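Local coordinates for protein transcriptional regulator (Pyrococcus horikoshii, PDB 1UDD) that is of unknown function but belongs to the all-helical TenA/THI-4/PQQC family, and may act as a transcriptional regulator, at residues W138-I143 and K164-N169. Sequence-based numbering, arbitrary orientation.
Sequences WSYAEI and KVYLSN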
ATOM      1  N   TRP A 138       6.126  20.926 -12.249  1.00 26.72           N
ATOM      2  CA  TRP A 138       6.036  21.704 -13.484  1.00 25.67           C
ATOM      3  C   TRP A 138       5.458  23.116 -13.359  1.00 26.43           C
ATOM      4  O   TRP A 138       6.059  24.070 -13.854  1.00 24.05           O
ATOM      5  CB  TRP A 138       5.265  20.891 -14.530  1.00 27.05           C
ATOM      6  CG  TRP A 138       5.390  21.373 -15.949  1.00 27.83           C
ATOM      7  CD1 TRP A 138       6.148  22.423 -16.413  1.00 29.56           C
ATOM      8  CD2 TRP A 138       4.719  20.828 -17.090  1.00 29.90           C
ATOM      9  NE1 TRP A 138       5.984  22.562 -17.775  1.00 26.83           N
ATOM     10  CE2 TRP A 138       5.114  21.595 -18.216  1.00 30.30           C
ATOM     11  CE3 TRP A 138       3.817  19.764 -17.274  1.00 29.00           C
ATOM     12  CZ2 TRP A 138       4.638  21.329 -19.510  1.00 29.30           C
ATOM     13  CZ3 TRP A 138       3.342  19.500 -18.565  1.00 31.93           C
ATOM     14  CH2 TRP A 138       3.757  20.282 -19.664  1.00 29.63           C
ATOM     15  N   SER A 139       4.312  23.258 -12.698  1.00 25.23           N
ATOM     16  CA  SER A 139       3.710  24.572 -12.544  1.00 23.01           C
ATOM     17  C   SER A 139       4.607  25.575 -11.812  1.00 24.54           C
ATOM     18  O   SER A 139       4.587  26.749 -12.128  1.00 25.33           O
ATOM     19  CB  SER A 139       2.371  24.472 -11.808  1.00 20.48           C
ATOM     20  OG  SER A 139       2.556  24.205 -10.431  1.00 23.25           O
ATOM     21  N   TYR A 140       5.381  25.122 -10.831  1.00 27.22           N
ATOM     22  CA  TYR A 140       6.249  26.037 -10.096  1.00 28.83           C
ATOM     23  C   TYR A 140       7.320  26.623 -11.006  1.00 28.01           C
ATOM     24  O   TYR A 140       7.722  27.781 -10.847  1.00 32.49           O
ATOM     25  CB  TYR A 140       6.892  25.328  -8.892  1.00 27.98           C
ATOM     26  CG  TYR A 140       6.067  25.453  -7.623  1.00 31.21           C
ATOM     27  CD1 TYR A 140       4.757  24.957  -7.556  1.00 33.02           C
ATOM     28  CD2 TYR A 140       6.564  26.147  -6.516  1.00 29.69           C
ATOM     29  CE1 TYR A 140       3.963  25.164  -6.409  1.00 31.78           C
ATOM     30  CE2 TYR A 140       5.784  26.361  -5.381  1.00 29.39           C
ATOM     31  CZ  TYR A 140       4.492  25.873  -5.331  1.00 29.92           C
ATOM     32  OH  TYR A 140       3.734  26.112  -4.206  1.00 28.40           O
ATOM     33  N   ALA A 141       7.779  25.829 -11.963  1.00 27.61           N
ATOM     34  CA  ALA A 141       8.776  26.307 -12.905  1.00 27.35           C
ATOM     35  C   ALA A 141       8.115  27.239 -13.919  1.00 28.35           C
ATOM     36  O   ALA A 141       8.680  28.278 -14.266  1.00 27.23           O
ATOM     37  CB  ALA A 141       9.436  25.128 -13.623  1.00 27.06           C
ATOM     38  N   GLU A 142       6.920  26.869 -14.395  1.00 28.33           N
ATOM     39  CA  GLU A 142       6.212  27.687 -15.384  1.00 28.89           C
ATOM     40  C   GLU A 142       5.798  29.031 -14.805  1.00 28.52           C
ATOM     41  O   GLU A 142       5.810  30.043 -15.503  1.00 26.35           O
ATOM     42  CB  GLU A 142       4.965  26.970 -15.915  1.00 28.92           C
ATOM     43  CG  GLU A 142       5.221  25.866 -16.903  1.00 37.42           C
ATOM     44  CD  GLU A 142       5.896  26.334 -18.184  1.00 37.11           C
ATOM     45  OE1 GLU A 142       5.624  27.462 -18.650  1.00 39.82           O
ATOM     46  OE2 GLU A 142       6.688  25.549 -18.743  1.00 39.36           O
ATOM     47  N   ILE A 143       5.405  29.031 -13.535  1.00 29.31           N
ATOM     48  CA  ILE A 143       5.005  30.260 -12.874  1.00 29.25           C
ATOM     49  C   ILE A 143       6.196  31.222 -12.837  1.00 30.16           C
ATOM     50  O   ILE A 143       6.057  32.391 -13.177  1.00 31.43           O
ATOM     51  CB  ILE A 143       4.529  29.990 -11.427  1.00 29.26           C
ATOM     52  CG1 ILE A 143       3.210  29.206 -11.429  1.00 30.05           C
ATOM     53  CG2 ILE A 143       4.350  31.305 -10.700  1.00 29.78           C
ATOM     54  CD1 ILE A 143       2.745  28.769 -10.014  1.00 28.63           C
ATOM     55  N   LYS A 164      13.986  32.587  -7.515  1.00 44.80           N
ATOM     56  CA  LYS A 164      15.088  32.167  -8.375  1.00 45.15           C
ATOM     57  C   LYS A 164      15.326  30.663  -8.406  1.00 42.25           C
ATOM     58  O   LYS A 164      15.823  30.131  -9.401  1.00 40.09           O
ATOM     59  CB  LYS A 164      16.374  32.904  -7.973  1.00 47.88           C
ATOM     60  CG  LYS A 164      16.249  34.425  -8.114  1.00 55.55           C
ATOM     61  CD  LYS A 164      17.572  35.173  -7.921  1.00 59.52           C
ATOM     62  CE  LYS A 164      18.124  35.041  -6.501  1.00 61.33           C
ATOM     63  NZ  LYS A 164      18.726  33.703  -6.250  1.00 60.94           N
ATOM     64  N   VAL A 165      14.957  29.970  -7.336  1.00 39.68           N
ATOM     65  CA  VAL A 165      15.162  28.528  -7.291  1.00 39.30           C
ATOM     66  C   VAL A 165      14.497  27.819  -8.480  1.00 38.40           C
ATOM     67  O   VAL A 165      15.067  26.898  -9.075  1.00 38.75           O
ATOM     68  CB  VAL A 165      14.603  27.925  -5.987  1.00 40.62           C
ATOM     69  CG1 VAL A 165      14.911  26.446  -5.933  1.00 41.81           C
ATOM     70  CG2 VAL A 165      15.200  28.630  -4.784  1.00 39.18           C
ATOM     71  N   TYR A 166      13.306  28.271  -8.845  1.00 36.29           N
ATOM     72  CA  TYR A 166      12.574  27.637  -9.932  1.00 37.78           C
ATOM     73  C   TYR A 166      13.047  27.934 -11.355  1.00 38.27           C
ATOM     74  O   TYR A 166      12.648  27.237 -12.293  1.00 36.14           O
ATOM     75  CB  TYR A 166      11.081  27.931  -9.759  1.00 37.59           C
ATOM     76  CG  TYR A 166      10.619  27.614  -8.351  1.00 31.93           C
ATOM     77  CD1 TYR A 166      10.222  28.628  -7.485  1.00 35.72           C
ATOM     78  CD2 TYR A 166      10.640  26.306  -7.870  1.00 32.95           C
ATOM     79  CE1 TYR A 166       9.855  28.359  -6.170  1.00 34.81           C
ATOM     80  CE2 TYR A 166      10.280  26.018  -6.550  1.00 35.93           C
ATOM     81  CZ  TYR A 166       9.888  27.056  -5.706  1.00 35.94           C
ATOM     82  OH  TYR A 166       9.536  26.799  -4.403  1.00 33.83           O
ATOM     83  N   LEU A 167      13.922  28.930 -11.513  1.00 38.89           N
ATOM     84  CA  LEU A 167      14.469  29.274 -12.832  1.00 37.17           C
ATOM     85  C   LEU A 167      15.819  28.607 -13.091  1.00 35.23           C
ATOM     86  O   LEU A 167      16.323  28.639 -14.212  1.00 34.25           O
ATOM     87  CB  LEU A 167      14.672  30.788 -12.975  1.00 38.51           C
ATOM     88  CG  LEU A 167      13.491  31.746 -12.979  1.00 40.08           C
ATOM     89  CD1 LEU A 167      12.444  31.253 -13.960  1.00 38.74           C
ATOM     90  CD2 LEU A 167      12.930  31.861 -11.581  1.00 43.15           C
ATOM     91  N   SER A 168      16.415  28.024 -12.056  1.00 36.25           N
ATOM     92  CA  SER A 168      17.711  27.370 -12.195  1.00 37.93           C
ATOM     93  C   SER A 168      17.665  26.211 -13.192  1.00 40.41           C
ATOM     94  O   SER A 168      16.612  25.604 -13.399  1.00 40.25           O
ATOM     95  CB  SER A 168      18.184  26.868 -10.835  1.00 40.91           C
ATOM     96  OG  SER A 168      17.257  25.951 -10.282  1.00 46.75           O
ATOM     97  N   ASN A 169      18.808  25.910 -13.809  1.00 40.11           N
ATOM     98  CA  ASN A 169      18.892  24.831 -14.789  1.00 42.05           C
ATOM     99  C   ASN A 169      18.647  23.488 -14.142  1.00 40.98           C
ATOM    100  O   ASN A 169      18.082  22.586 -14.753  1.00 40.57           O
ATOM    101  CB  ASN A 169      20.271  24.793 -15.473  1.00 45.50           C
ATOM    102  CG  ASN A 169      20.493  25.960 -16.419  1.00 49.50           C
ATOM    103  OD1 ASN A 169      19.567  26.407 -17.099  1.00 52.08           O
ATOM    104  ND2 ASN A 169      21.731  26.444 -16.484  1.00 50.92           N
TER
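Tyr140 and Tyr166 form a T-shaped (edge-to-face) aromatic pair that joins helix 126-146 to the loop between helices 157-164 and 169-183 in this all-helical TenA-family fold. The ring centroids lie 5.3 Å apart with planes at 71°, and Tyr140 presents its edge: CD2 sits over one face of Tyr166, displaced toward the rim, and comes 3.5 Å from Tyr166 CZ. In Tyr166, CG lies anti to the carbonyl carbon (chi1 -50°), which places the ring where one face can meet the CD2 edge of Tyr140. Tyr171 and Trp162 add further edge-to-face contacts to Tyr166, while the Tyr140 hydroxyl is hydrogen-bonded to that of Tyr42.

Behind the rings, backbone and CB atoms also meet. The CA atoms of Ala141 and Tyr166 approach to 5.0 Å, consistent with the small side chain of Ala141, whose CB lies 4.1 Å from Tyr166 O, and Tyr140 O lies 3.5 Å from Tyr166 CB. No hydrogen bond crosses between 138-143 and 164-169, so van der Waals and aromatic contacts join them.

Polar bonds act within each segment. Trp138 NE1 donates to Glu142 OE2 (3.2 Å) one helical turn on, meeting the anti side of the carboxylate but tilted from its plane, with a bent N-H...O angle of 145°. Ser168, the N-cap residue of helix 169-183, caps Tyr171 N through a weak hydrogen bond to OG, which also donates to Val165 O at 2.7 Å.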